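Local coordinates for AvrRxo1-ORF1 (Xanthomonas oryzae pv. oryzicola, PDB 4Z8Q), which is probably an avirulence effector with a zeta-toxin-like domain, perhaps acting as a nucleotide-dependent kinase, here bound by its partner AvrRxo1-ORF2, at residues A219-R224 with Y270-S275; N239-G244 with K251-S256. All coordinates share one frame; numbering follows the deposited sequence.

Contact 1 of 2, residues A219-R224 with Y270-S275; sequences AVRSNR and YEKITS. With PO4 (phosphate ion), chain F; PO4 (phosphate ion), chain E.
Two arginines, Arg-221 and Arg-224, reach across to the main-chain carbonyls of Ser-275 and Ile-273, respectively, and these are the hydrogen bonds that join the segments. Arg-221 NH1 donates to Ser-275 O at 3.1 Å, with the N-H pointing almost straight at the oxygen (166°) and that oxygen lying in the guanidinium plane. Arg-224 NH1 makes a shorter bond to Ile-273 O, 2.8 Å, again in the plane of the guanidinium and also in the plane of the carbonyl. Arg-224 leaves its backbone extended and then folds at chi3 (-84°), which swings the guanidinium round to this carbonyl. At the periphery, Asn-223 ND2 donates to O3 of the phosphate of chain F at 3.0 Å, and Ser-275 OG lies next to the phosphate of chain E.

The acceptors sit on a type I beta turn, Lys-272 to Ser-275, that ends helix 267-272 beside the C-terminal end of helix 210-222, in what is consistent with a zeta-toxin-like P-loop fold. Thr-274 OG1 ties the turn back to the helix by donating to Tyr-270 O at 2.8 Å, and also bonds Asn-20 of the AvrRxo1-ORF2 chain.

Van der Waals packing comes from Ile-273, whose CA lies 3.5 Å above one face of the Arg-221 guanidinium, toward its rim, while its CB is 3.8 Å from Arg-221 NE.

As for charge, Lys-272 NZ comes within 3.0 Å of Arg-221 NH2, two donors of like sign. Asp-186 probably offsets this, since it forms salt bridges with both Arg-221 and Arg-224; Arg-224 has a second carboxylate partner in Asp-184.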
ATOM      1  N   ALA A 219       5.675 -12.543  -8.824  1.00 17.72           N
ATOM      2  CA  ALA A 219       5.610 -12.895 -10.234  1.00 19.77           C
ATOM      3  C   ALA A 219       4.165 -13.057 -10.699  1.00 22.37           C
ATOM      4  O   ALA A 219       3.792 -12.633 -11.796  1.00 20.28           O
ATOM      5  CB  ALA A 219       6.413 -14.182 -10.498  1.00 20.06           C
ATOM      6  N   VAL A 220       3.336 -13.678  -9.873  1.00 16.88           N
ATOM      7  CA  VAL A 220       1.961 -13.920 -10.297  1.00 15.64           C
ATOM      8  C   VAL A 220       1.188 -12.603 -10.447  1.00 16.47           C
ATOM      9  O   VAL A 220       0.404 -12.437 -11.378  1.00 17.61           O
ATOM     10  CB  VAL A 220       1.258 -14.942  -9.355  1.00 16.80           C
ATOM     11  CG1 VAL A 220       0.667 -14.272  -8.151  1.00 19.15           C
ATOM     12  CG2 VAL A 220       0.194 -15.726 -10.093  1.00 24.22           C
ATOM     13  N   ARG A 221       1.449 -11.656  -9.555  1.00 15.22           N
ATOM     14  CA  ARG A 221       0.776 -10.373  -9.585  1.00 19.28           C
ATOM     15  C   ARG A 221       1.262  -9.512 -10.760  1.00 19.21           C
ATOM     16  O   ARG A 221       0.455  -8.973 -11.509  1.00 18.26           O
ATOM     17  CB  ARG A 221       1.005  -9.644  -8.262  1.00 17.25           C
ATOM     18  CG  ARG A 221       0.217 -10.247  -7.070  1.00 20.49           C
ATOM     19  CD  ARG A 221      -0.897  -9.333  -6.627  1.00 20.96           C
ATOM     20  NE  ARG A 221      -1.769  -9.874  -5.569  1.00 18.49           N
ATOM     21  CZ  ARG A 221      -2.001  -9.249  -4.415  1.00 21.51           C
ATOM     22  NH1 ARG A 221      -1.402  -8.091  -4.162  1.00 19.71           N
ATOM     23  NH2 ARG A 221      -2.812  -9.779  -3.502  1.00 20.79           N
ATOM     24  N   SER A 222       2.582  -9.392 -10.894  1.00 17.83           N
ATOM     25  CA  SER A 222       3.188  -8.538 -11.908  1.00 21.04           C
ATOM     26  C   SER A 222       2.815  -8.927 -13.325  1.00 21.24           C
ATOM     27  O   SER A 222       2.704  -8.065 -14.206  1.00 21.42           O
ATOM     28  CB  SER A 222       4.712  -8.539 -11.751  1.00 19.61           C
ATOM     29  OG  SER A 222       5.052  -7.842 -10.563  1.00 23.31           O
ATOM     30  N   ASN A 223       2.605 -10.219 -13.546  1.00 15.05           N
ATOM     31  CA  ASN A 223       2.380 -10.723 -14.895  1.00 18.72           C
ATOM     32  C   ASN A 223       0.931 -11.085 -15.163  1.00 18.12           C
ATOM     33  O   ASN A 223       0.611 -11.615 -16.206  1.00 17.87           O
ATOM     34  CB  ASN A 223       3.287 -11.920 -15.169  1.00 21.33           C
ATOM     35  CG  ASN A 223       4.738 -11.538 -15.164  1.00 30.06           C
ATOM     36  OD1 ASN A 223       5.145 -10.616 -15.878  1.00 35.67           O
ATOM     37  ND2 ASN A 223       5.528 -12.209 -14.340  1.00 24.67           N
ATOM     38  N   ARG A 224       0.056 -10.769 -14.218  1.00 17.41           N
ATOM     39  CA  ARG A 224      -1.377 -11.027 -14.373  1.00 16.55           C
ATOM     40  C   ARG A 224      -2.057 -10.333 -15.550  1.00 16.26           C
ATOM     41  O   ARG A 224      -2.790 -10.959 -16.320  1.00 16.86           O
ATOM     42  CB  ARG A 224      -2.088 -10.622 -13.084  1.00 15.68           C
ATOM     43  CG  ARG A 224      -3.581 -10.904 -13.074  1.00 12.20           C
ATOM     44  CD  ARG A 224      -4.020 -11.058 -11.617  1.00 13.40           C
ATOM     45  NE  ARG A 224      -3.782 -12.424 -11.156  1.00 13.97           N
ATOM     46  CZ  ARG A 224      -3.418 -12.769  -9.925  1.00 17.67           C
ATOM     47  NH1 ARG A 224      -3.199 -11.837  -8.992  1.00 13.70           N
ATOM     48  NH2 ARG A 224      -3.277 -14.065  -9.637  1.00 14.02           N
ATOM     49  N   TYR A 270      -9.290  -5.525  -8.339  1.00 17.44           N
ATOM     50  CA  TYR A 270      -8.522  -5.629  -9.587  1.00 16.30           C
ATOM     51  C   TYR A 270      -7.303  -4.729  -9.523  1.00 17.13           C
ATOM     52  O   TYR A 270      -6.197  -5.128  -9.909  1.00 17.56           O
ATOM     53  CB  TYR A 270      -9.405  -5.257 -10.778  1.00 14.14           C
ATOM     54  CG  TYR A 270      -8.827  -5.605 -12.133  1.00 15.57           C
ATOM     55  CD1 TYR A 270      -8.191  -6.824 -12.360  1.00 14.39           C
ATOM     56  CD2 TYR A 270      -8.945  -4.725 -13.192  1.00 17.49           C
ATOM     57  CE1 TYR A 270      -7.665  -7.135 -13.609  1.00 15.58           C
ATOM     58  CE2 TYR A 270      -8.449  -5.028 -14.432  1.00 15.76           C
ATOM     59  CZ  TYR A 270      -7.808  -6.228 -14.645  1.00 16.18           C
ATOM     60  OH  TYR A 270      -7.322  -6.494 -15.914  1.00 16.65           O
ATOM     61  N   GLU A 271      -7.485  -3.518  -9.015  1.00 19.09           N
ATOM     62  CA  GLU A 271      -6.348  -2.612  -8.850  1.00 18.67           C
ATOM     63  C   GLU A 271      -5.314  -3.196  -7.869  1.00 18.28           C
ATOM     64  O   GLU A 271      -4.100  -3.116  -8.092  1.00 20.48           O
ATOM     65  CB  GLU A 271      -6.831  -1.229  -8.386  1.00 18.12           C
ATOM     66  CG  GLU A 271      -5.703  -0.226  -8.181  1.00 23.89           C
ATOM     67  CD  GLU A 271      -6.212   1.202  -7.968  1.00 27.82           C
ATOM     68  OE1 GLU A 271      -7.438   1.398  -8.020  1.00 26.99           O
ATOM     69  OE2 GLU A 271      -5.385   2.125  -7.747  1.00 26.92           O
ATOM     70  N   LYS A 272      -5.796  -3.787  -6.784  1.00 17.19           N
ATOM     71  CA  LYS A 272      -4.914  -4.339  -5.758  1.00 18.64           C
ATOM     72  C   LYS A 272      -4.146  -5.574  -6.239  1.00 20.45           C
ATOM     73  O   LYS A 272      -2.918  -5.664  -6.072  1.00 18.64           O
ATOM     74  CB  LYS A 272      -5.720  -4.703  -4.493  1.00 19.41           C
ATOM     75  CG  LYS A 272      -4.860  -5.256  -3.339  1.00 30.96           C
ATOM     76  CD  LYS A 272      -5.640  -6.220  -2.422  1.00 37.23           C
ATOM     77  CE  LYS A 272      -4.805  -6.735  -1.212  1.00 39.24           C
ATOM     78  NZ  LYS A 272      -3.700  -7.754  -1.471  1.00 32.76           N
ATOM     79  N   ILE A 273      -4.853  -6.532  -6.829  1.00 17.36           N
ATOM     80  CA  ILE A 273      -4.224  -7.827  -7.094  1.00 15.49           C
ATOM     81  C   ILE A 273      -3.505  -7.921  -8.423  1.00 18.64           C
ATOM     82  O   ILE A 273      -3.131  -9.015  -8.874  1.00 17.77           O
ATOM     83  CB  ILE A 273      -5.202  -9.012  -6.909  1.00 15.98           C
ATOM     84  CG1 ILE A 273      -6.209  -9.131  -8.068  1.00 16.15           C
ATOM     85  CG2 ILE A 273      -5.890  -8.904  -5.545  1.00 14.70           C
ATOM     86  CD1 ILE A 273      -7.255 -10.252  -7.798  1.00 20.46           C
ATOM     87  N   THR A 274      -3.317  -6.773  -9.058  1.00 15.66           N
ATOM     88  CA  THR A 274      -2.447  -6.704 -10.235  1.00 16.97           C
ATOM     89  C   THR A 274      -1.097  -6.043  -9.930  1.00 21.47           C
ATOM     90  O   THR A 274      -0.341  -5.709 -10.840  1.00 21.73           O
ATOM     91  CB  THR A 274      -3.124  -5.983 -11.392  1.00 18.65           C
ATOM     92  OG1 THR A 274      -3.612  -4.722 -10.938  1.00 18.57           O
ATOM     93  CG2 THR A 274      -4.298  -6.824 -11.937  1.00 15.71           C
ATOM     94  N   SER A 275      -0.775  -5.867  -8.653  1.00 23.90           N
ATOM     95  CA  SER A 275       0.557  -5.372  -8.307  1.00 27.55           C
ATOM     96  C   SER A 275       1.092  -6.003  -7.029  1.00 25.92           C
ATOM     97  O   SER A 275       0.316  -6.374  -6.150  1.00 26.09           O
ATOM     98  CB  SER A 275       0.562  -3.843  -8.224  1.00 30.76           C
ATOM     99  OG  SER A 275       0.067  -3.392  -6.984  1.00 39.59           O
TER
HETATM  100  P   PO4 F 504       8.164 -12.522 -16.854  1.00 52.02           P
HETATM  101  O1  PO4 F 504       6.855 -13.216 -17.102  1.00 44.73           O
HETATM  102  O2  PO4 F 504       9.232 -13.505 -17.256  1.00 49.47           O
HETATM  103  O3  PO4 F 504       8.350 -12.189 -15.376  1.00 41.49           O
HETATM  104  O4  PO4 F 504       8.210 -11.257 -17.697  1.00 52.04           O
HETATM  105  P   PO4 E 503       4.015  -1.821  -6.419  1.00 51.32           P
HETATM  106  O1  PO4 E 503       2.519  -1.608  -6.488  1.00 50.03           O
HETATM  107  O2  PO4 E 503       4.481  -2.482  -7.705  1.00 41.74           O
HETATM  108  O3  PO4 E 503       4.306  -2.712  -5.240  1.00 43.72           O
HETATM  109  O4  PO4 E 503       4.737  -0.496  -6.236  1.00 47.82           O

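Contact 2 of 2, residues N239-G244 with K251-S256; sequences NYRLFG and KVMVAS
Met-253, modelled as selenomethionine, lies against Phe-243 along most of its length. Its CB starts 4.0 Å from Phe-243 CE1. CG comes next, 3.8 Å above the ring plane and offset toward the rim, a CH-pi contact; the same carbon is 3.4 Å from Leu-242 O. The selenium stands further off and oblique to the ring, a looser Met-aromatic contact. A bend at chi3 (-76°) then brings CE back to the ring, 4.0 Å from Phe-243 CZ and 3.9 Å from Arg-241 CD.

Beneath these side chains, the strands form an antiparallel hairpin with a classic beta bulge: Val-254 and Ala-255 both stand opposite Leu-242. Leu-242 N donates to Ala-255 O at 2.8 Å, and Val-254 N returns a bond to Leu-242 O at 2.9 Å. Beyond the bulge, Gly-244 and Val-252 exchange a reciprocal pair of bonds.

On the other face, Leu-242 CD2 meets Val-254 CG1 at 4.0 Å. Tyr-270 of helix 267-272 and Ile-273 just after it cover this side, helix 224-233 packs on Tyr-240 and Leu-242, and strand 179-185 bonds to the far edge of strand 238-245.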
ATOM      1  N   ASN A 239     -11.430 -18.912 -22.362  1.00 22.21           N
ATOM      2  CA  ASN A 239     -12.067 -18.026 -21.398  1.00 23.25           C
ATOM      3  C   ASN A 239     -11.150 -17.838 -20.207  1.00 21.49           C
ATOM      4  O   ASN A 239     -10.320 -18.706 -19.914  1.00 20.11           O
ATOM      5  CB  ASN A 239     -13.418 -18.594 -20.945  1.00 20.08           C
ATOM      6  CG  ASN A 239     -14.430 -18.678 -22.078  1.00 29.14           C
ATOM      7  OD1 ASN A 239     -14.775 -17.668 -22.693  1.00 29.64           O
ATOM      8  ND2 ASN A 239     -14.919 -19.887 -22.354  1.00 31.40           N
ATOM      9  N   TYR A 240     -11.300 -16.697 -19.541  1.00 19.53           N
ATOM     10  CA  TYR A 240     -10.456 -16.338 -18.418  1.00 17.47           C
ATOM     11  C   TYR A 240     -11.340 -15.877 -17.267  1.00 18.21           C
ATOM     12  O   TYR A 240     -12.278 -15.100 -17.464  1.00 18.06           O
ATOM     13  CB  TYR A 240      -9.515 -15.187 -18.823  1.00 18.69           C
ATOM     14  CG  TYR A 240      -8.721 -14.610 -17.663  1.00 15.97           C
ATOM     15  CD1 TYR A 240      -9.253 -13.594 -16.863  1.00 19.37           C
ATOM     16  CD2 TYR A 240      -7.454 -15.071 -17.373  1.00 18.95           C
ATOM     17  CE1 TYR A 240      -8.538 -13.067 -15.804  1.00 15.64           C
ATOM     18  CE2 TYR A 240      -6.729 -14.547 -16.307  1.00 20.40           C
ATOM     19  CZ  TYR A 240      -7.282 -13.546 -15.533  1.00 16.78           C
ATOM     20  OH  TYR A 240      -6.553 -13.023 -14.484  1.00 19.97           O
ATOM     21  N   ARG A 241     -11.038 -16.343 -16.058  1.00 18.30           N
ATOM     22  CA  ARG A 241     -11.670 -15.801 -14.870  1.00 19.11           C
ATOM     23  C   ARG A 241     -10.623 -15.599 -13.803  1.00 14.58           C
ATOM     24  O   ARG A 241      -9.779 -16.465 -13.583  1.00 14.49           O
ATOM     25  CB  ARG A 241     -12.771 -16.721 -14.336  1.00 19.65           C
ATOM     26  CG  ARG A 241     -13.992 -16.813 -15.228  1.00 20.30           C
ATOM     27  CD  ARG A 241     -14.961 -17.847 -14.696  1.00 20.55           C
ATOM     28  NE  ARG A 241     -14.499 -19.206 -14.940  1.00 20.13           N
ATOM     29  CZ  ARG A 241     -14.909 -20.269 -14.247  1.00 24.51           C
ATOM     30  NH1 ARG A 241     -15.774 -20.113 -13.258  1.00 24.15           N
ATOM     31  NH2 ARG A 241     -14.443 -21.481 -14.530  1.00 21.27           N
ATOM     32  N   LEU A 242     -10.700 -14.452 -13.148  1.00 12.33           N
ATOM     33  CA  LEU A 242      -9.787 -14.108 -12.079  1.00 14.90           C
ATOM     34  C   LEU A 242     -10.586 -14.043 -10.788  1.00 15.57           C
ATOM     35  O   LEU A 242     -11.596 -13.357 -10.739  1.00 16.13           O
ATOM     36  CB  LEU A 242      -9.160 -12.745 -12.348  1.00 15.31           C
ATOM     37  CG  LEU A 242      -8.386 -12.119 -11.184  1.00 15.76           C
ATOM     38  CD1 LEU A 242      -7.145 -12.943 -10.825  1.00 13.57           C
ATOM     39  CD2 LEU A 242      -7.997 -10.693 -11.579  1.00 14.96           C
ATOM     40  N   PHE A 243     -10.136 -14.771  -9.766  1.00 14.02           N
ATOM     41  CA  PHE A 243     -10.784 -14.770  -8.456  1.00 16.73           C
ATOM     42  C   PHE A 243      -9.809 -14.225  -7.432  1.00 16.79           C
ATOM     43  O   PHE A 243      -8.651 -14.654  -7.392  1.00 16.56           O
ATOM     44  CB  PHE A 243     -11.165 -16.192  -8.053  1.00 20.78           C
ATOM     45  CG  PHE A 243     -12.242 -16.781  -8.891  1.00 20.59           C
ATOM     46  CD1 PHE A 243     -13.575 -16.529  -8.597  1.00 16.52           C
ATOM     47  CD2 PHE A 243     -11.928 -17.592  -9.980  1.00 21.86           C
ATOM     48  CE1 PHE A 243     -14.583 -17.075  -9.369  1.00 22.41           C
ATOM     49  CE2 PHE A 243     -12.934 -18.134 -10.763  1.00 22.22           C
ATOM     50  CZ  PHE A 243     -14.259 -17.871 -10.458  1.00 20.76           C
ATOM     51  N   GLY A 244     -10.268 -13.272  -6.623  1.00 15.47           N
ATOM     52  CA  GLY A 244      -9.450 -12.712  -5.571  1.00 14.42           C
ATOM     53  C   GLY A 244     -10.047 -13.053  -4.223  1.00 19.84           C
ATOM     54  O   GLY A 244     -11.120 -13.659  -4.166  1.00 18.35           O
ATOM     55  N   LYS A 251     -13.399 -16.285  -1.687  1.00 24.03           N
ATOM     56  CA  LYS A 251     -12.980 -15.922  -3.034  1.00 20.26           C
ATOM     57  C   LYS A 251     -14.143 -15.252  -3.757  1.00 25.97           C
ATOM     58  O   LYS A 251     -15.291 -15.672  -3.603  1.00 25.54           O
ATOM     59  CB  LYS A 251     -12.544 -17.167  -3.794  1.00 24.96           C
ATOM     60  CG  LYS A 251     -11.257 -17.785  -3.240  1.00 23.64           C
ATOM     61  CD  LYS A 251     -10.056 -16.967  -3.667  1.00 21.31           C
ATOM     62  CE  LYS A 251      -8.777 -17.711  -3.419  1.00 21.90           C
ATOM     63  NZ  LYS A 251      -8.341 -17.705  -1.988  1.00 20.99           N
ATOM     64  N   VAL A 252     -13.848 -14.205  -4.526  1.00 18.40           N
ATOM     65  CA  VAL A 252     -14.871 -13.502  -5.302  1.00 20.16           C
ATOM     66  C   VAL A 252     -14.332 -13.251  -6.710  1.00 21.98           C
ATOM     67  O   VAL A 252     -13.107 -13.138  -6.902  1.00 17.58           O
ATOM     68  CB  VAL A 252     -15.260 -12.148  -4.654  1.00 26.31           C
ATOM     69  CG1 VAL A 252     -15.878 -12.355  -3.266  1.00 28.32           C
ATOM     70  CG2 VAL A 252     -14.048 -11.228  -4.577  1.00 22.02           C
HETATM   71  N   MSE A 253     -15.207 -13.181  -7.707  1.00 22.73           N
HETATM   72  CA  MSE A 253     -14.683 -12.920  -9.040  1.00 23.94           C
HETATM   73  C   MSE A 253     -14.349 -11.448  -9.142  1.00 18.97           C
HETATM   74  O   MSE A 253     -15.119 -10.585  -8.696  1.00 18.93           O
HETATM   75  CB  MSE A 253     -15.615 -13.337 -10.176  1.00 21.13           C
HETATM   76  CG  MSE A 253     -14.838 -13.836 -11.437  1.00 20.31           C
HETATM   77 SE   MSE A 253     -16.085 -13.922 -12.845  1.00 47.33          SE
HETATM   78  CE  MSE A 253     -16.960 -15.578 -12.242  1.00 23.76           C
ATOM     79  N   VAL A 254     -13.194 -11.176  -9.743  1.00 18.74           N
ATOM     80  CA  VAL A 254     -12.658  -9.829  -9.839  1.00 17.20           C
ATOM     81  C   VAL A 254     -12.677  -9.328 -11.284  1.00 17.39           C
ATOM     82  O   VAL A 254     -13.079  -8.180 -11.555  1.00 16.58           O
ATOM     83  CB  VAL A 254     -11.216  -9.798  -9.296  1.00 18.44           C
ATOM     84  CG1 VAL A 254     -10.571  -8.430  -9.557  1.00 14.85           C
ATOM     85  CG2 VAL A 254     -11.192 -10.149  -7.797  1.00 17.11           C
ATOM     86  N   ALA A 255     -12.276 -10.194 -12.212  1.00 13.91           N
ATOM     87  CA  ALA A 255     -12.318  -9.864 -13.632  1.00 18.24           C
ATOM     88  C   ALA A 255     -12.504 -11.114 -14.466  1.00 17.32           C
ATOM     89  O   ALA A 255     -12.167 -12.216 -14.024  1.00 19.90           O
ATOM     90  CB  ALA A 255     -11.029  -9.153 -14.063  1.00 17.65           C
ATOM     91  N   SER A 256     -13.003 -10.941 -15.683  1.00 15.56           N
ATOM     92  CA  SER A 256     -13.274 -12.088 -16.537  1.00 16.18           C
ATOM     93  C   SER A 256     -13.205 -11.722 -18.010  1.00 16.31           C
ATOM     94  O   SER A 256     -13.543 -10.613 -18.399  1.00 15.22           O
ATOM     95  CB  SER A 256     -14.657 -12.670 -16.230  1.00 15.51           C
ATOM     96  OG  SER A 256     -15.677 -11.734 -16.528  1.00 19.01           O
TER

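Overall arrangement
Contact 2 falls between the two halves of contact 1 in sequence: the chain leaves helix 210-222, runs through helix 224-233, makes the hairpin of strands 238-245 and 251-258, adds strand 261-263 and comes back in helix 267-272. The two centres are about 12 Å apart, on the same side of the chain's centre. The two contacts also touch directly: Ile-273 CD1 packs on Leu-242 CD2 at 3.9 Å, and Arg-224 NE lies 3.4 Å from Leu-242 CD1. Contact 1 covers part of one face of the hairpin, together with helix 224-233, and also carries part of the surface met by AvrRxo1-ORF2.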